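Local coordinates for phosphoserine aminotransferase SerC (Cytophaga hutchinsonii ATCC 33406, PDB 3FFR), which probably catalyses the pyridoxal-phosphate-dependent transamination between phosphohydroxypyruvate and glutamate that yields phosphoserine on the route to serine, at residues A[52-57]-A[258-263]; A[199-204]-A[250-255]; A[280-285]-A[303-308]; A[309-314]-A[335-340]. One frame throughout, in Å; residues are numbered along the deposited sequence.

Contact 1: residues A[52-57]-A[258-263]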
loop_
_atom_site.group_PDB
_atom_site.type_symbol
_atom_site.label_atom_id
_atom_site.label_comp_id
_atom_site.label_asym_id
_atom_site.label_seq_id
_atom_site.Cartn_x
_atom_site.Cartn_y
_atom_site.Cartn_z
ATOM N N LEU A 52 -3.251 0.204 19.273
ATOM C CA LEU A 52 -4.530 0.692 18.747
ATOM C C LEU A 52 -5.672 0.164 19.618
ATOM O O LEU A 52 -6.637 0.883 19.898
ATOM C CB LEU A 52 -4.750 0.309 17.282
ATOM C CG LEU A 52 -3.950 1.119 16.265
ATOM C CD1 LEU A 52 -3.995 0.427 14.877
ATOM C CD2 LEU A 52 -4.491 2.566 16.169
ATOM N N LYS A 53 -5.563 -1.094 20.017
ATOM C CA LYS A 53 -6.643 -1.692 20.840
ATOM C C LYS A 53 -6.726 -0.957 22.173
ATOM O O LYS A 53 -7.803 -0.738 22.734
ATOM C CB LYS A 53 -6.428 -3.186 21.043
ATOM C CG LYS A 53 -6.583 -3.978 19.761
ATOM C CD LYS A 53 -6.152 -5.446 19.863
ATOM C CE LYS A 53 -6.284 -6.134 18.531
ATOM N NZ LYS A 53 -5.900 -7.583 18.546
ATOM N N THR A 54 -5.569 -0.570 22.678
ATOM C CA THR A 54 -5.538 0.125 23.979
ATOM C C THR A 54 -6.069 1.564 23.820
ATOM O O THR A 54 -6.976 2.037 24.545
ATOM C CB THR A 54 -4.112 0.137 24.556
ATOM O OG1 THR A 54 -3.649 -1.208 24.717
ATOM C CG2 THR A 54 -4.082 0.840 25.907
ATOM N N LEU A 55 -5.534 2.241 22.822
ATOM C CA LEU A 55 -5.887 3.661 22.618
ATOM C C LEU A 55 -7.363 3.855 22.335
ATOM O O LEU A 55 -7.979 4.838 22.769
ATOM C CB LEU A 55 -5.092 4.240 21.459
ATOM C CG LEU A 55 -5.277 5.732 21.173
ATOM C CD1 LEU A 55 -4.608 6.514 22.276
ATOM C CD2 LEU A 55 -4.686 6.086 19.768
ATOM N N LEU A 56 -7.898 2.930 21.549
ATOM C CA LEU A 56 -9.291 2.996 21.102
ATOM C C LEU A 56 -10.238 2.202 21.986
ATOM O O LEU A 56 -11.442 2.157 21.768
ATOM C CB LEU A 56 -9.406 2.556 19.646
ATOM C CG LEU A 56 -8.634 3.451 18.661
ATOM C CD1 LEU A 56 -8.778 2.888 17.199
ATOM C CD2 LEU A 56 -9.063 4.937 18.771
ATOM N N GLU A 57 -9.677 1.594 23.009
ATOM C CA GLU A 57 -10.470 0.822 23.985
ATOM C C GLU A 57 -11.370 -0.233 23.308
ATOM O O GLU A 57 -12.553 -0.402 23.609
ATOM C CB GLU A 57 -11.270 1.760 24.886
ATOM C CG GLU A 57 -10.356 2.750 25.606
ATOM C CD GLU A 57 -11.092 3.790 26.409
ATOM O OE1 GLU A 57 -12.073 3.467 27.094
ATOM O OE2 GLU A 57 -10.665 4.947 26.352
ATOM N N ASP A 258 3.228 7.198 21.769
ATOM C CA ASP A 258 3.319 8.594 22.180
ATOM C C ASP A 258 1.922 9.088 22.581
ATOM O O ASP A 258 1.749 9.802 23.557
ATOM C CB ASP A 258 3.890 9.484 21.049
ATOM C CG ASP A 258 5.345 9.174 20.718
ATOM O OD1 ASP A 258 6.096 8.825 21.660
ATOM O OD2 ASP A 258 5.740 9.299 19.529
HETATM N N MSE A 259 0.925 8.717 21.787
HETATM C CA MSE A 259 -0.445 9.156 22.030
HETATM C C MSE A 259 -0.988 8.608 23.350
HETATM O O MSE A 259 -1.698 9.285 24.098
HETATM C CB MSE A 259 -1.391 8.801 20.864
HETATM C CG MSE A 259 -1.132 9.596 19.661
HETATM SE SE MSE A 259 -2.359 9.048 18.218
HETATM C CE MSE A 259 -1.932 10.414 16.932
ATOM N N LEU A 260 -0.610 7.381 23.629
ATOM C CA LEU A 260 -1.033 6.730 24.862
ATOM C C LEU A 260 -0.490 7.448 26.093
ATOM O O LEU A 260 -1.093 7.364 27.164
ATOM C CB LEU A 260 -0.620 5.268 24.920
ATOM C CG LEU A 260 -1.420 4.332 24.032
ATOM C CD1 LEU A 260 -0.677 3.007 23.824
ATOM C CD2 LEU A 260 -2.802 4.134 24.597
ATOM N N GLN A 261 0.640 8.141 25.937
ATOM C CA GLN A 261 1.233 8.869 27.061
ATOM C C GLN A 261 0.382 10.090 27.386
ATOM O O GLN A 261 0.310 10.515 28.537
ATOM C CB GLN A 261 2.686 9.259 26.789
ATOM C CG GLN A 261 3.618 8.051 26.687
ATOM C CD GLN A 261 3.743 7.313 28.014
ATOM O OE1 GLN A 261 4.293 7.842 28.981
ATOM N NE2 GLN A 261 3.237 6.085 28.062
ATOM N N ILE A 262 -0.283 10.634 26.370
ATOM C CA ILE A 262 -1.171 11.784 26.566
ATOM C C ILE A 262 -2.552 11.300 27.018
ATOM O O ILE A 262 -3.195 11.904 27.886
ATOM C CB ILE A 262 -1.326 12.609 25.285
ATOM C CG1 ILE A 262 0.033 13.094 24.787
ATOM C CG2 ILE A 262 -2.275 13.802 25.462
ATOM C CD1 ILE A 262 -0.051 13.710 23.401
ATOM N N SER A 263 -2.937 10.185 26.415
ATOM C CA SER A 263 -4.252 9.498 26.550
ATOM C C SER A 263 -5.191 10.013 25.464
ATOM O O SER A 263 -5.099 11.166 25.028
ATOM C CB SER A 263 -4.923 9.636 27.939
ATOM O OG SER A 263 -5.555 10.891 28.146
#
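L55, on the last turn of helix 39-55, packs against L260 and the selenomethionine M259 close to the C-terminal end of helix 246-262. The tight part is gathered round CD2 of L260. This methyl lies right against the main chain of the other helix, 3.7 Å from L55 CA and 3.8 Å from L55 N. L55 CD1 crosses at a slant to the same methyl, L260 CD2, at 3.8 Å. L55 holds its CG anti to the backbone N (chi1 -176°), and its two methyls fork over the partner helix: CD1 goes to L260, and CD2 meets the selenium SE of M259 at 4.1 Å. The extended arm of M259 slants past L55 and continues inward to Y16, F193 and I267, a course that suits the long, flexible methionine it replaces.

The solvent side is looser. Here T54 offers one atom, CG2, which stands 3.8 Å from L260 CD2 with the two side chains at about a right angle. Threonine fits such a border: its methyl joins the leucine, while OG1 bonds to D50 O one turn earlier in its own helix. A bound polyether, probably from the crystallisation liquor, lies about 4 Å from the T54 side chain. Both helices finish here, 39-55 in a Schellman motif at E57, and 246-262 at S263, whose OG caps G266 N at the start of the next helix.

No hydrogen bond or ion pair joins the two segments; the helix ends meet through apolar surfaces held by dispersion and burial, with little directional demand.

Contact 2: residues A[199-204]-A[250-255]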
loop_
_atom_site.group_PDB
_atom_site.type_symbol
_atom_site.label_atom_id
_atom_site.label_comp_id
_atom_site.label_asym_id
_atom_site.label_seq_id
_atom_site.Cartn_x
_atom_site.Cartn_y
_atom_site.Cartn_z
ATOM N N LEU A 199 -0.799 3.428 4.511
ATOM C CA LEU A 199 -1.356 2.396 5.397
ATOM C C LEU A 199 -2.802 2.678 5.787
ATOM O O LEU A 199 -3.121 3.750 6.294
ATOM C CB LEU A 199 -0.491 2.243 6.690
ATOM C CG LEU A 199 -0.779 1.001 7.574
ATOM C CD1 LEU A 199 -0.341 -0.323 6.829
ATOM C CD2 LEU A 199 -0.147 1.158 8.981
ATOM N N GLY A 200 -3.644 1.676 5.533
ATOM C CA GLY A 200 -5.031 1.656 5.954
ATOM C C GLY A 200 -5.209 0.705 7.111
ATOM O O GLY A 200 -4.486 -0.300 7.236
ATOM N N VAL A 201 -6.149 1.051 7.990
ATOM C CA VAL A 201 -6.482 0.250 9.151
ATOM C C VAL A 201 -7.982 -0.020 9.228
ATOM O O VAL A 201 -8.809 0.899 9.231
ATOM C CB VAL A 201 -6.005 0.933 10.473
ATOM C CG1 VAL A 201 -6.230 0.016 11.651
ATOM C CG2 VAL A 201 -4.466 1.300 10.405
ATOM N N TRP A 202 -8.300 -1.301 9.258
ATOM C CA TRP A 202 -9.677 -1.805 9.304
ATOM C C TRP A 202 -9.904 -2.501 10.635
ATOM O O TRP A 202 -9.341 -3.526 10.919
ATOM C CB TRP A 202 -9.936 -2.727 8.105
ATOM C CG TRP A 202 -11.348 -3.165 7.891
ATOM C CD1 TRP A 202 -12.467 -2.679 8.508
ATOM C CD2 TRP A 202 -11.815 -4.072 6.875
ATOM N NE1 TRP A 202 -13.578 -3.307 8.022
ATOM C CE2 TRP A 202 -13.218 -4.151 7.002
ATOM C CE3 TRP A 202 -11.179 -4.860 5.918
ATOM C CZ2 TRP A 202 -14.011 -4.981 6.188
ATOM C CZ3 TRP A 202 -11.966 -5.689 5.104
ATOM C CH2 TRP A 202 -13.358 -5.755 5.254
ATOM N N ILE A 203 -10.741 -1.875 11.442
ATOM C CA ILE A 203 -11.137 -2.396 12.742
ATOM C C ILE A 203 -12.511 -3.030 12.540
ATOM O O ILE A 203 -13.442 -2.387 12.035
ATOM C CB ILE A 203 -11.177 -1.255 13.778
ATOM C CG1 ILE A 203 -9.731 -0.763 14.057
ATOM C CG2 ILE A 203 -11.902 -1.697 15.057
ATOM C CD1 ILE A 203 -9.674 0.480 14.898
ATOM N N LEU A 204 -12.628 -4.304 12.893
ATOM C CA LEU A 204 -13.879 -5.019 12.611
ATOM C C LEU A 204 -14.164 -6.079 13.637
ATOM O O LEU A 204 -13.265 -6.627 14.246
ATOM C CB LEU A 204 -13.814 -5.668 11.215
ATOM C CG LEU A 204 -12.938 -6.930 10.975
ATOM C CD1 LEU A 204 -13.136 -7.424 9.538
ATOM C CD2 LEU A 204 -11.411 -6.724 11.275
ATOM N N PHE A 250 5.588 0.318 11.751
ATOM C CA PHE A 250 6.561 0.699 12.785
ATOM C C PHE A 250 6.237 2.079 13.341
ATOM O O PHE A 250 6.115 2.299 14.561
ATOM C CB PHE A 250 7.980 0.719 12.212
ATOM C CG PHE A 250 9.036 1.122 13.200
ATOM C CD1 PHE A 250 9.561 0.181 14.087
ATOM C CD2 PHE A 250 9.544 2.403 13.215
ATOM C CE1 PHE A 250 10.557 0.526 14.980
ATOM C CE2 PHE A 250 10.538 2.753 14.118
ATOM C CZ PHE A 250 11.036 1.807 14.999
ATOM N N LEU A 251 6.082 3.027 12.432
ATOM C CA LEU A 251 5.820 4.402 12.841
ATOM C C LEU A 251 4.494 4.495 13.588
ATOM O O LEU A 251 4.362 5.253 14.550
ATOM C CB LEU A 251 5.810 5.359 11.640
ATOM C CG LEU A 251 7.126 5.603 10.904
ATOM C CD1 LEU A 251 6.812 6.477 9.675
ATOM C CD2 LEU A 251 8.204 6.257 11.833
ATOM N N LEU A 252 3.513 3.717 13.145
ATOM C CA LEU A 252 2.198 3.735 13.801
ATOM C C LEU A 252 2.276 3.261 15.267
ATOM O O LEU A 252 1.648 3.823 16.174
ATOM C CB LEU A 252 1.141 2.936 13.023
ATOM C CG LEU A 252 -0.308 3.044 13.520
ATOM C CD1 LEU A 252 -0.846 4.499 13.525
ATOM C CD2 LEU A 252 -1.223 2.111 12.688
ATOM N N GLY A 253 3.043 2.219 15.497
ATOM C CA GLY A 253 3.209 1.701 16.855
ATOM C C GLY A 253 3.924 2.712 17.731
ATOM O O GLY A 253 3.588 2.874 18.888
ATOM N N LYS A 254 4.888 3.423 17.157
ATOM C CA LYS A 254 5.636 4.428 17.925
ATOM C C LYS A 254 4.747 5.634 18.255
ATOM O O LYS A 254 4.707 6.126 19.395
ATOM C CB LYS A 254 6.880 4.900 17.167
ATOM C CG LYS A 254 7.978 3.850 17.020
ATOM C CD LYS A 254 8.533 3.385 18.371
ATOM C CE LYS A 254 9.686 2.421 18.217
ATOM N NZ LYS A 254 10.246 2.008 19.543
ATOM N N VAL A 255 4.037 6.134 17.249
ATOM C CA VAL A 255 3.157 7.318 17.437
ATOM C C VAL A 255 2.009 7.011 18.358
ATOM O O VAL A 255 1.640 7.806 19.234
ATOM C CB VAL A 255 2.655 7.875 16.075
ATOM C CG1 VAL A 255 1.470 8.829 16.231
ATOM C CG2 VAL A 255 3.851 8.541 15.333
#
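L252 has the most surface buried here, and one of its methyls makes the whole contact: CD2 lies 4.0 Å from L199 CD2 and equally 4.0 Å from V201 CG2. A chi1 of -172°, with CG anti to the backbone N, directs the leucine from helix 246-262 toward the strand, and the length of its chain spans the gap; even the closest CA atoms, those of L199 and L252, are 9.2 Å apart. L199 meets it crosswise, the two side chains at about a right angle. V201 comes head-on instead, tip to tip, using CG2, the methyl beside its own backbone N.

V201 belongs to strand 200-205, which runs antiparallel to both its neighbours, 62-67 and 184-188, in a seven-stranded mixed sheet whose other adjacent pairs are parallel. One reversed strand in an otherwise parallel sheet is the signature of the large domain of fold-type I pyridoxal-phosphate enzymes. K191, the lysine modified by the cofactor, lies in the connection between strands 184-188 and 200-205. By setting L252 on L199 and V201, helix 246-262 covers part of one face of this sheet.

The residue types follow from this setting. A beta-branched valine suits an extended strand, where V201 also packs on V64 and F187, whereas leucines supply the reach needed between helix and sheet. L195 and L52 press on L252 as well, L52 CD1 coming within 3.9 Å of L252 CD2 and also 3.9 Å of V201 CG1. On the next residue of the helix, G253 O accepts bonds from N51 ND2 and T256 OG1.

Contact 3: residues A[280-285]-A[303-308]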
loop_
_atom_site.group_PDB
_atom_site.type_symbol
_atom_site.label_atom_id
_atom_site.label_comp_id
_atom_site.label_asym_id
_atom_site.label_seq_id
_atom_site.Cartn_x
_atom_site.Cartn_y
_atom_site.Cartn_z
ATOM N N THR A 280 -13.807 30.549 17.447
ATOM C CA THR A 280 -14.043 31.852 18.093
ATOM C C THR A 280 -13.702 32.980 17.116
ATOM O O THR A 280 -14.387 34.013 17.045
ATOM C CB THR A 280 -13.224 31.987 19.402
ATOM O OG1 THR A 280 -13.752 31.054 20.365
ATOM C CG2 THR A 280 -13.349 33.434 19.980
ATOM N N TYR A 281 -12.647 32.744 16.347
ATOM C CA TYR A 281 -12.179 33.709 15.342
ATOM C C TYR A 281 -13.192 33.766 14.213
ATOM O O TYR A 281 -13.613 34.842 13.786
ATOM C CB TYR A 281 -10.787 33.369 14.827
ATOM C CG TYR A 281 -10.407 34.019 13.495
ATOM C CD1 TYR A 281 -10.371 35.401 13.359
ATOM C CD2 TYR A 281 -10.070 33.229 12.376
ATOM C CE1 TYR A 281 -10.016 35.992 12.167
ATOM C CE2 TYR A 281 -9.729 33.805 11.186
ATOM C CZ TYR A 281 -9.707 35.197 11.081
ATOM O OH TYR A 281 -9.341 35.784 9.884
ATOM N N ILE A 282 -13.676 32.605 13.800
ATOM C CA ILE A 282 -14.650 32.583 12.699
ATOM C C ILE A 282 -15.932 33.315 13.144
ATOM O O ILE A 282 -16.591 33.965 12.331
ATOM C CB ILE A 282 -14.978 31.149 12.204
ATOM C CG1 ILE A 282 -13.713 30.486 11.633
ATOM C CG2 ILE A 282 -16.081 31.185 11.147
ATOM C CD1 ILE A 282 -13.856 28.962 11.366
ATOM N N GLU A 283 -16.292 33.215 14.426
ATOM C CA GLU A 283 -17.536 33.876 14.882
ATOM C C GLU A 283 -17.589 35.360 14.562
ATOM O O GLU A 283 -18.677 35.907 14.358
ATOM C CB GLU A 283 -17.780 33.739 16.391
ATOM C CG GLU A 283 -18.115 32.327 16.892
ATOM C CD GLU A 283 -19.441 31.746 16.422
ATOM O OE1 GLU A 283 -20.242 32.439 15.774
ATOM O OE2 GLU A 283 -19.664 30.529 16.712
ATOM N N SER A 284 -16.431 36.007 14.540
ATOM C CA SER A 284 -16.389 37.459 14.356
ATOM C C SER A 284 -15.591 37.934 13.145
ATOM O O SER A 284 -15.472 39.135 12.914
ATOM C CB SER A 284 -15.876 38.156 15.620
ATOM O OG SER A 284 -14.553 37.792 15.919
ATOM N N SER A 285 -15.087 36.992 12.355
ATOM C CA SER A 285 -14.308 37.337 11.169
ATOM C C SER A 285 -15.105 38.107 10.137
ATOM O O SER A 285 -16.268 37.823 9.915
ATOM C CB SER A 285 -13.741 36.087 10.487
ATOM O OG SER A 285 -12.972 36.476 9.363
ATOM N N ILE A 303 -11.958 21.694 9.878
ATOM C CA ILE A 303 -12.852 22.868 9.981
ATOM C C ILE A 303 -12.959 23.594 8.654
ATOM O O ILE A 303 -11.983 24.115 8.124
ATOM C CB ILE A 303 -12.378 23.807 11.123
ATOM C CG1 ILE A 303 -12.329 23.021 12.451
ATOM C CG2 ILE A 303 -13.257 25.059 11.253
ATOM C CD1 ILE A 303 -11.657 23.768 13.635
ATOM N N VAL A 304 -14.180 23.628 8.136
ATOM C CA VAL A 304 -14.464 24.239 6.851
ATOM C C VAL A 304 -15.162 25.586 7.012
ATOM O O VAL A 304 -16.182 25.736 7.714
ATOM C CB VAL A 304 -15.265 23.265 5.972
ATOM C CG1 VAL A 304 -15.576 23.899 4.578
ATOM C CG2 VAL A 304 -14.445 21.949 5.831
ATOM N N ALA A 305 -14.515 26.589 6.415
ATOM C CA ALA A 305 -15.023 27.941 6.475
ATOM C C ALA A 305 -15.255 28.492 5.085
ATOM O O ALA A 305 -14.416 28.345 4.188
ATOM C CB ALA A 305 -14.005 28.847 7.224
ATOM N N ASN A 306 -16.395 29.155 4.934
ATOM C CA ASN A 306 -16.655 29.926 3.724
ATOM C C ASN A 306 -15.730 31.135 3.825
ATOM O O ASN A 306 -15.485 31.664 4.919
ATOM C CB ASN A 306 -18.111 30.351 3.629
ATOM C CG ASN A 306 -19.030 29.200 3.450
ATOM O OD1 ASN A 306 -18.594 28.156 3.014
ATOM N ND2 ASN A 306 -20.323 29.376 3.776
ATOM N N THR A 307 -15.236 31.589 2.686
ATOM C CA THR A 307 -14.295 32.734 2.642
ATOM C C THR A 307 -14.602 33.718 1.518
ATOM O O THR A 307 -14.884 33.315 0.399
ATOM C CB THR A 307 -12.812 32.267 2.456
ATOM O OG1 THR A 307 -11.954 33.405 2.268
ATOM C CG2 THR A 307 -12.613 31.330 1.219
ATOM N N THR A 308 -14.563 35.003 1.831
ATOM C CA THR A 308 -14.748 36.036 0.787
ATOM C C THR A 308 -13.474 36.300 -0.000
ATOM O O THR A 308 -13.481 37.038 -0.989
ATOM C CB THR A 308 -15.227 37.386 1.382
ATOM O OG1 THR A 308 -14.221 37.894 2.267
ATOM C CG2 THR A 308 -16.523 37.194 2.120
#
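A chi1 of -63° sets CG1 of I282 anti to its carbonyl carbon, and a chi2 of 169° stretches the chain on from there, carrying CD1 away from helix 264-284 and down onto strand 302-307. On the strand, a chi1 of -57° puts CG1 of I303 beside the backbone N and leaves CG2 anti to it; this short branch meets I282 CD1 at 4.0 Å, the two side chains slanting across each other. Two residues further along, A305 CB lies 4.1 Å from the same I282 CD1. A single terminal methyl therefore rests over two strand residues that face the helix. The sizes match: alanine is small enough to let the isoleucine come down, and I282 and A305 keep their CA atoms 7.8 Å apart. All three residues are buried, and the touching side chains carry no polar atom.

Helix 264-284 ends close by, and its neighbours close round the site. I282 also packs on F290 of strand 288-290, I303 touches A275, I278 and N279 farther back along the helix, and Y281 turns to helix 347-360, while strand 302-307 runs between strands 288-290 and 336-340.

Contact 4: residues A[309-314]-A[335-340]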
loop_
_atom_site.group_PDB
_atom_site.type_symbol
_atom_site.label_atom_id
_atom_site.label_comp_id
_atom_site.label_asym_id
_atom_site.label_seq_id
_atom_site.Cartn_x
_atom_site.Cartn_y
_atom_site.Cartn_z
HETATM N N MSE A 309 -12.379 35.734 0.493
HETATM C CA MSE A 309 -11.077 35.883 -0.142
HETATM C C MSE A 309 -10.618 34.533 -0.719
HETATM O O MSE A 309 -10.854 33.466 -0.144
HETATM C CB MSE A 309 -10.046 36.338 0.878
HETATM C CG MSE A 309 -10.311 37.610 1.580
HETATM SE SE MSE A 309 -9.708 39.122 0.507
HETATM C CE MSE A 309 -11.255 39.272 -0.676
ATOM N N LEU A 310 -9.931 34.597 -1.847
ATOM C CA LEU A 310 -9.457 33.349 -2.478
ATOM C C LEU A 310 -8.463 32.640 -1.572
ATOM O O LEU A 310 -7.570 33.272 -1.023
ATOM C CB LEU A 310 -8.771 33.637 -3.813
ATOM C CG LEU A 310 -9.652 34.205 -4.921
ATOM C CD1 LEU A 310 -8.769 34.708 -6.088
ATOM C CD2 LEU A 310 -10.648 33.162 -5.382
ATOM N N PRO A 311 -8.605 31.310 -1.419
ATOM C CA PRO A 311 -7.643 30.567 -0.613
ATOM C C PRO A 311 -6.193 30.778 -1.052
ATOM O O PRO A 311 -5.269 30.757 -0.235
ATOM C CB PRO A 311 -8.106 29.101 -0.783
ATOM C CG PRO A 311 -9.606 29.200 -1.056
ATOM C CD PRO A 311 -9.732 30.468 -1.879
ATOM N N GLY A 312 -6.011 30.996 -2.342
ATOM C CA GLY A 312 -4.672 31.196 -2.911
ATOM C C GLY A 312 -4.061 32.478 -2.370
ATOM O O GLY A 312 -2.855 32.558 -2.074
ATOM N N GLU A 313 -4.928 33.473 -2.204
ATOM C CA GLU A 313 -4.506 34.780 -1.670
ATOM C C GLU A 313 -4.206 34.673 -0.188
ATOM O O GLU A 313 -3.257 35.271 0.324
ATOM C CB GLU A 313 -5.537 35.857 -1.934
ATOM C CG GLU A 313 -5.556 36.296 -3.373
ATOM C CD GLU A 313 -4.181 36.771 -3.847
ATOM O OE1 GLU A 313 -3.485 37.466 -3.067
ATOM O OE2 GLU A 313 -3.798 36.433 -4.992
ATOM N N ILE A 314 -5.027 33.890 0.505
ATOM C CA ILE A 314 -4.836 33.681 1.931
ATOM C C ILE A 314 -3.490 32.993 2.157
ATOM O O ILE A 314 -2.710 33.373 3.032
ATOM C CB ILE A 314 -6.015 32.838 2.557
ATOM C CG1 ILE A 314 -7.331 33.639 2.508
ATOM C CG2 ILE A 314 -5.694 32.426 3.995
ATOM C CD1 ILE A 314 -8.604 32.785 2.738
ATOM N N THR A 335 -13.994 29.141 -2.821
ATOM C CA THR A 335 -14.961 29.740 -1.901
ATOM C C THR A 335 -14.957 29.253 -0.461
ATOM O O THR A 335 -15.739 29.748 0.368
ATOM C CB THR A 335 -16.354 29.571 -2.456
ATOM O OG1 THR A 335 -16.605 28.177 -2.657
ATOM C CG2 THR A 335 -16.460 30.334 -3.810
ATOM N N GLN A 336 -14.112 28.265 -0.184
ATOM C CA GLN A 336 -13.951 27.775 1.179
ATOM C C GLN A 336 -12.501 27.477 1.466
ATOM O O GLN A 336 -11.722 27.278 0.559
ATOM C CB GLN A 336 -14.748 26.468 1.423
ATOM C CG GLN A 336 -16.238 26.518 1.193
ATOM C CD GLN A 336 -16.943 25.222 1.590
ATOM O OE1 GLN A 336 -16.542 24.122 1.176
ATOM N NE2 GLN A 336 -18.004 25.350 2.389
ATOM N N ILE A 337 -12.150 27.492 2.745
ATOM C CA ILE A 337 -10.869 26.932 3.194
ATOM C C ILE A 337 -11.183 25.764 4.136
ATOM O O ILE A 337 -12.291 25.630 4.668
ATOM C CB ILE A 337 -9.903 27.933 3.858
ATOM C CG1 ILE A 337 -10.499 28.530 5.149
ATOM C CG2 ILE A 337 -9.415 29.013 2.819
ATOM C CD1 ILE A 337 -9.504 29.303 5.989
ATOM N N ARG A 338 -10.194 24.904 4.308
ATOM C CA ARG A 338 -10.308 23.740 5.180
ATOM C C ARG A 338 -9.061 23.726 6.055
ATOM O O ARG A 338 -7.927 23.632 5.555
ATOM C CB ARG A 338 -10.417 22.469 4.347
ATOM C CG ARG A 338 -11.549 22.491 3.308
ATOM C CD ARG A 338 -11.772 21.090 2.747
ATOM N NE ARG A 338 -10.698 20.698 1.827
ATOM C CZ ARG A 338 -10.432 19.460 1.477
ATOM N NH1 ARG A 338 -11.086 18.443 2.031
ATOM N NH2 ARG A 338 -9.439 19.220 0.644
ATOM N N ILE A 339 -9.289 23.889 7.351
ATOM C CA ILE A 339 -8.220 23.931 8.347
ATOM C C ILE A 339 -8.177 22.623 9.125
ATOM O O ILE A 339 -9.075 22.317 9.893
ATOM C CB ILE A 339 -8.400 25.112 9.329
ATOM C CG1 ILE A 339 -8.436 26.454 8.609
ATOM C CG2 ILE A 339 -7.273 25.107 10.366
ATOM C CD1 ILE A 339 -8.862 27.658 9.494
ATOM N N ALA A 340 -7.126 21.848 8.883
ATOM C CA ALA A 340 -6.903 20.608 9.609
ATOM C C ALA A 340 -6.509 20.962 11.044
ATOM O O ALA A 340 -5.711 21.880 11.294
ATOM C CB ALA A 340 -5.821 19.748 8.946
#
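Helix 311-318 and strand 336-340 belong to a split beta-alpha-beta unit, and they meet where P311, in the first turn of the helix, settles on I337 and the backbone of Q336. CG of the proline ring lies 3.3 Å from the carbonyl oxygen O of Q336, a close approach, while P311 CB sits 3.8 Å from I337 CG2. One turn on, I314 reaches the same methyl from the helix, CD1 to I337 CG2 at 3.9 Å, its side chain roughly perpendicular to that of I337. I337 has CG1 between its backbone N and carbonyl carbon (chi1 62°), a crowded position that leaves CG2 turned to both helix residues.

The unit is called split because strands 302-307 and 323-327, which the helix connects, run parallel with the antiparallel strand 336-340 inserted between them. Proline suits the first turn, where the missing N-H costs no helical bond; L310 is the N-cap, and its O accepts the backbone N of I314. F288 of strand 288-290 packs on I314 and I337, and A327 on P311.

Q336 leaves the backbone on the side away from the helix, and its NE2 bonds to N306 OD1. A bound polyether lies about 4 Å from the Q336 side chain.

Overall arrangement
Contacts 1 and 2 share helix 246-262 and touch through L52 and L56 of helix 39-55 and its end; contact 2 lies nested within the loop of chain that contact 1 closes. Contacts 3 and 4, some 31 to 33 Å away between centres, sit on adjacent strands of the five-stranded sheet, joined by the backbone bonds of I303 with I339 and A305 with I337. Contacts 2, 3 and 4 are buried helix-on-sheet packings, whereas contact 1 pairs two helices and opens at T54 to solvent. In all four a single methyl meets two residues across the contact. All are apolar, but contact 4 alone brings a proline against a backbone carbonyl.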